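Long-range contact in lectin-related NK cell receptor LY49L1 (Mus musculus, PDB 3G8K), which is a natural killer cell receptor of the Ly49 family, whose C-type lectin-like domain, the part present here, probably mediates MHC class I recognition: residues A[31-43]-A[116-128]. The protein carries 1 engineered substitution. Numbering follows the deposited sequence.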
# COMPACT_ATOMS: atom_id res chain seq x y z
N CYS A 31 -16.93 -9.20 9.72
CA CYS A 31 -16.11 -8.49 8.77
C CYS A 31 -16.95 -8.25 7.54
O CYS A 31 -16.84 -7.22 6.88
CB CYS A 31 -14.88 -9.36 8.34
SG CYS A 31 -13.43 -9.24 9.34
N LYS A 32 -17.70 -9.25 7.17
CA LYS A 32 -18.55 -9.13 6.00
C LYS A 32 -19.51 -7.98 6.28
O LYS A 32 -19.65 -7.05 5.45
CB LYS A 32 -19.26 -10.44 5.71
CG LYS A 32 -19.97 -10.36 4.41
CD LYS A 32 -21.35 -10.91 4.48
CE LYS A 32 -21.71 -11.22 3.04
NZ LYS A 32 -23.14 -11.42 2.82
N GLN A 33 -20.13 -8.00 7.47
CA GLN A 33 -21.00 -6.90 7.77
C GLN A 33 -20.37 -5.52 8.02
O GLN A 33 -20.95 -4.52 7.66
CB GLN A 33 -22.08 -7.30 8.80
CG GLN A 33 -23.39 -7.80 8.07
CD GLN A 33 -24.63 -6.92 8.30
OE1 GLN A 33 -24.55 -5.82 8.89
NE2 GLN A 33 -25.80 -7.42 7.88
N THR A 34 -19.16 -5.47 8.59
CA THR A 34 -18.40 -4.21 8.72
C THR A 34 -18.00 -3.63 7.36
O THR A 34 -18.20 -2.47 7.10
CB THR A 34 -17.18 -4.39 9.58
OG1 THR A 34 -17.60 -4.82 10.87
CG2 THR A 34 -16.40 -3.09 9.71
N CYS A 35 -17.45 -4.43 6.45
CA CYS A 35 -17.22 -3.90 5.12
C CYS A 35 -18.52 -3.24 4.62
O CYS A 35 -18.50 -2.12 4.10
CB CYS A 35 -16.71 -5.00 4.17
SG CYS A 35 -15.04 -5.60 4.68
N GLN A 36 -19.64 -3.93 4.79
CA GLN A 36 -20.92 -3.53 4.19
C GLN A 36 -21.57 -2.24 4.67
O GLN A 36 -21.86 -1.36 3.85
CB GLN A 36 -21.88 -4.72 4.05
CG GLN A 36 -21.83 -5.16 2.60
CD GLN A 36 -22.17 -6.58 2.30
OE1 GLN A 36 -21.43 -7.27 1.51
NE2 GLN A 36 -23.29 -7.06 2.91
N ILE A 37 -21.68 -2.04 5.99
CA ILE A 37 -22.18 -0.77 6.50
C ILE A 37 -21.42 0.45 5.94
O ILE A 37 -21.96 1.58 5.89
CB ILE A 37 -22.33 -0.75 8.08
CG1 ILE A 37 -21.00 -0.58 8.77
CG2 ILE A 37 -22.99 -2.02 8.58
CD1 ILE A 37 -21.05 -1.05 10.26
N SER A 38 -20.19 0.23 5.49
CA SER A 38 -19.43 1.30 4.87
C SER A 38 -19.42 1.30 3.32
O SER A 38 -18.53 1.89 2.72
CB SER A 38 -18.00 1.25 5.39
OG SER A 38 -17.93 1.76 6.73
N SER A 39 -20.40 0.65 2.69
CA SER A 39 -20.49 0.48 1.22
C SER A 39 -19.27 -0.14 0.53
O SER A 39 -19.08 0.07 -0.70
CB SER A 39 -20.87 1.79 0.53
OG SER A 39 -21.99 2.40 1.21
N LEU A 40 -18.49 -0.91 1.28
CA LEU A 40 -17.34 -1.71 0.77
C LEU A 40 -17.85 -3.16 0.72
O LEU A 40 -19.03 -3.39 0.88
CB LEU A 40 -16.16 -1.55 1.73
CG LEU A 40 -15.72 -0.16 2.16
CD1 LEU A 40 -14.58 -0.11 3.27
CD2 LEU A 40 -15.33 0.73 0.96
N SER A 41 -17.00 -4.13 0.48
CA SER A 41 -17.44 -5.48 0.57
C SER A 41 -16.26 -6.32 0.94
O SER A 41 -15.15 -6.04 0.52
CB SER A 41 -18.06 -5.96 -0.75
OG SER A 41 -17.02 -6.19 -1.65
N LEU A 42 -16.47 -7.34 1.78
CA LEU A 42 -15.36 -8.20 2.11
C LEU A 42 -14.67 -8.64 0.81
O LEU A 42 -15.34 -9.11 -0.10
CB LEU A 42 -15.87 -9.41 2.93
CG LEU A 42 -14.86 -10.15 3.85
CD1 LEU A 42 -13.97 -9.27 4.66
CD2 LEU A 42 -15.60 -11.08 4.82
N LEU A 43 -13.34 -8.60 0.77
CA LEU A 43 -12.62 -8.52 -0.49
C LEU A 43 -12.83 -9.73 -1.41
O LEU A 43 -12.68 -10.90 -1.04
CB LEU A 43 -11.11 -8.22 -0.28
CG LEU A 43 -10.25 -8.40 -1.58
CD1 LEU A 43 -10.40 -7.12 -2.37
CD2 LEU A 43 -8.75 -8.62 -1.33
N SER A 116 -11.17 -14.57 14.66
CA SER A 116 -11.07 -13.12 14.46
C SER A 116 -9.74 -12.83 13.73
O SER A 116 -8.64 -13.07 14.28
CB SER A 116 -11.09 -12.43 15.87
OG SER A 116 -12.40 -12.47 16.44
N PHE A 117 -9.86 -12.39 12.45
CA PHE A 117 -8.76 -11.89 11.59
C PHE A 117 -9.04 -10.43 11.09
O PHE A 117 -10.17 -9.93 11.20
CB PHE A 117 -8.50 -12.89 10.39
CG PHE A 117 -8.03 -14.26 10.88
CD1 PHE A 117 -8.87 -15.35 10.86
CD2 PHE A 117 -6.77 -14.42 11.42
CE1 PHE A 117 -8.46 -16.60 11.31
CE2 PHE A 117 -6.36 -15.65 11.91
CZ PHE A 117 -7.21 -16.74 11.82
N ILE A 118 -8.00 -9.74 10.63
CA ILE A 118 -8.15 -8.41 10.00
C ILE A 118 -9.11 -8.54 8.81
O ILE A 118 -8.93 -9.41 8.01
CB ILE A 118 -6.82 -7.79 9.59
CG1 ILE A 118 -5.87 -7.57 10.82
CG2 ILE A 118 -7.02 -6.37 8.89
CD1 ILE A 118 -6.54 -6.74 11.91
N CYS A 119 -10.10 -7.67 8.71
CA CYS A 119 -10.93 -7.55 7.47
C CYS A 119 -10.23 -6.74 6.39
O CYS A 119 -9.76 -5.62 6.61
CB CYS A 119 -12.34 -6.95 7.75
SG CYS A 119 -13.02 -7.26 9.41
N ILE A 120 -10.11 -7.32 5.20
CA ILE A 120 -9.77 -6.48 4.08
C ILE A 120 -11.04 -6.37 3.21
O ILE A 120 -11.61 -7.41 2.74
CB ILE A 120 -8.53 -6.92 3.31
CG1 ILE A 120 -8.26 -6.01 2.13
CG2 ILE A 120 -8.64 -8.37 2.81
CD1 ILE A 120 -6.97 -6.42 1.39
N CYS A 121 -11.51 -5.11 3.11
CA CYS A 121 -12.66 -4.69 2.29
C CYS A 121 -12.22 -4.16 0.92
O CYS A 121 -11.34 -3.36 0.84
CB CYS A 121 -13.39 -3.59 2.99
SG CYS A 121 -13.82 -3.97 4.72
N GLY A 122 -12.80 -4.59 -0.17
CA GLY A 122 -12.47 -3.91 -1.43
C GLY A 122 -13.63 -3.05 -1.95
O GLY A 122 -14.79 -3.29 -1.63
N LYS A 123 -13.28 -2.06 -2.75
CA LYS A 123 -14.19 -1.20 -3.50
C LYS A 123 -13.50 -0.75 -4.80
O LYS A 123 -12.44 -0.17 -4.78
CB LYS A 123 -14.67 0.02 -2.70
CG LYS A 123 -15.89 0.80 -3.36
CD LYS A 123 -16.20 2.06 -2.53
CE LYS A 123 -17.31 2.94 -3.10
NZ LYS A 123 -17.24 4.28 -2.39
N ARG A 124 -14.10 -1.12 -5.94
CA ARG A 124 -13.68 -0.62 -7.23
C ARG A 124 -13.90 0.86 -7.37
O ARG A 124 -14.77 1.46 -6.75
CB ARG A 124 -14.39 -1.38 -8.36
CG ARG A 124 -13.83 -2.69 -8.52
CD ARG A 124 -14.57 -3.46 -9.59
NE ARG A 124 -14.72 -2.79 -10.87
CZ ARG A 124 -14.27 -3.31 -12.02
NH1 ARG A 124 -13.58 -4.45 -11.98
NH2 ARG A 124 -14.47 -2.71 -13.19
N LEU A 125 -13.07 1.47 -8.19
CA LEU A 125 -13.13 2.90 -8.39
C LEU A 125 -14.33 3.36 -9.28
O LEU A 125 -14.78 4.51 -9.24
CB LEU A 125 -11.73 3.36 -8.86
CG LEU A 125 -10.72 3.96 -7.89
CD1 LEU A 125 -10.90 3.54 -6.53
CD2 LEU A 125 -9.30 3.68 -8.27
N ASP A 126 -14.83 2.44 -10.12
CA ASP A 126 -16.06 2.60 -10.85
C ASP A 126 -17.33 2.08 -10.07
O ASP A 126 -18.33 1.74 -10.70
CB ASP A 126 -15.95 1.94 -12.25
CG ASP A 126 -15.66 0.48 -12.19
OD1 ASP A 126 -15.33 -0.10 -13.26
OD2 ASP A 126 -15.78 -0.17 -11.13
N LYS A 127 -17.30 2.10 -8.72
CA LYS A 127 -18.47 1.66 -7.96
C LYS A 127 -19.21 2.86 -7.40
O LYS A 127 -18.65 3.67 -6.67
CB LYS A 127 -18.19 0.53 -6.93
CG LYS A 127 -19.22 0.52 -5.76
CD LYS A 127 -19.58 -0.86 -5.21
CE LYS A 127 -19.85 -0.80 -3.65
NZ LYS A 127 -19.93 -2.15 -2.89
N PHE A 128 -20.47 2.99 -7.81
CA PHE A 128 -21.28 4.18 -7.58
C PHE A 128 -22.61 3.68 -7.01
O PHE A 128 -23.03 2.55 -7.28
CB PHE A 128 -21.48 4.95 -8.89
CG PHE A 128 -20.18 5.34 -9.57
CD1 PHE A 128 -19.80 4.75 -10.74
CD2 PHE A 128 -19.32 6.26 -8.99
CE1 PHE A 128 -18.59 5.13 -11.38
CE2 PHE A 128 -18.13 6.62 -9.58
CZ PHE A 128 -17.77 6.05 -10.80
O HOH W 1 -17.77 3.60 0.19
O HOH W 2 -21.33 -3.76 -0.26
O HOH W 3 -17.48 -3.20 -3.30
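Two disulfides, Cys-31 to Cys-119 and Cys-35 to Cys-121, tie helix 28-37 to strand 118-124. The cysteines lie one helical turn apart on one side and two residues apart on the other. Both bridges have a left-handed twist, with chi3 of -74° and -77°. The helix then ends in a Schellman motif, with Ser-39 at positive phi, and the chain turns back to strand 41-42.

Ser-41 and Gly-122 form an antiparallel hydrogen-bonded pair. Gly-122 N gives the shorter bond, 2.8 Å to Ser-41 O. Leu-43 N adds a third bond, 2.9 Å to Ile-120 O. Packing is tight around these bonds. Leu-40 sets CB and CD1 each 3.7 Å from Cys-121 CB. Leu-43 and Ile-120 lie side by side, with Leu-43 CD2 3.9 Å from Ile-120 CD1. With CG anti to the backbone N (chi1 169°), Leu-43 turns both methyls to the strand, CD2 beside Ile-120 and CD1 against the CA of Gly-122, which carries no side chain.

The lysine end is looser and watered. Lys-123 is extended and crosses Leu-40 at about a right angle. A water joins its NZ to Ser-38 O. After the type I turn from Arg-124 to Lys-127, the nearly stretched Lys-127 side chain reaches back, its CE 3.2 Å from Ser-39 O. Another water accepts from Lys-127 NZ at 2.7 Å and donates to Gly-122 O.

This disulfide-braced helix and strand belong to the C-type lectin-like fold. Strand 118-124 runs antiparallel to strand 17-21 and parallel to strand 62-70. Leu-43 and Ile-120 also meet Leu-54 of helix 48-57.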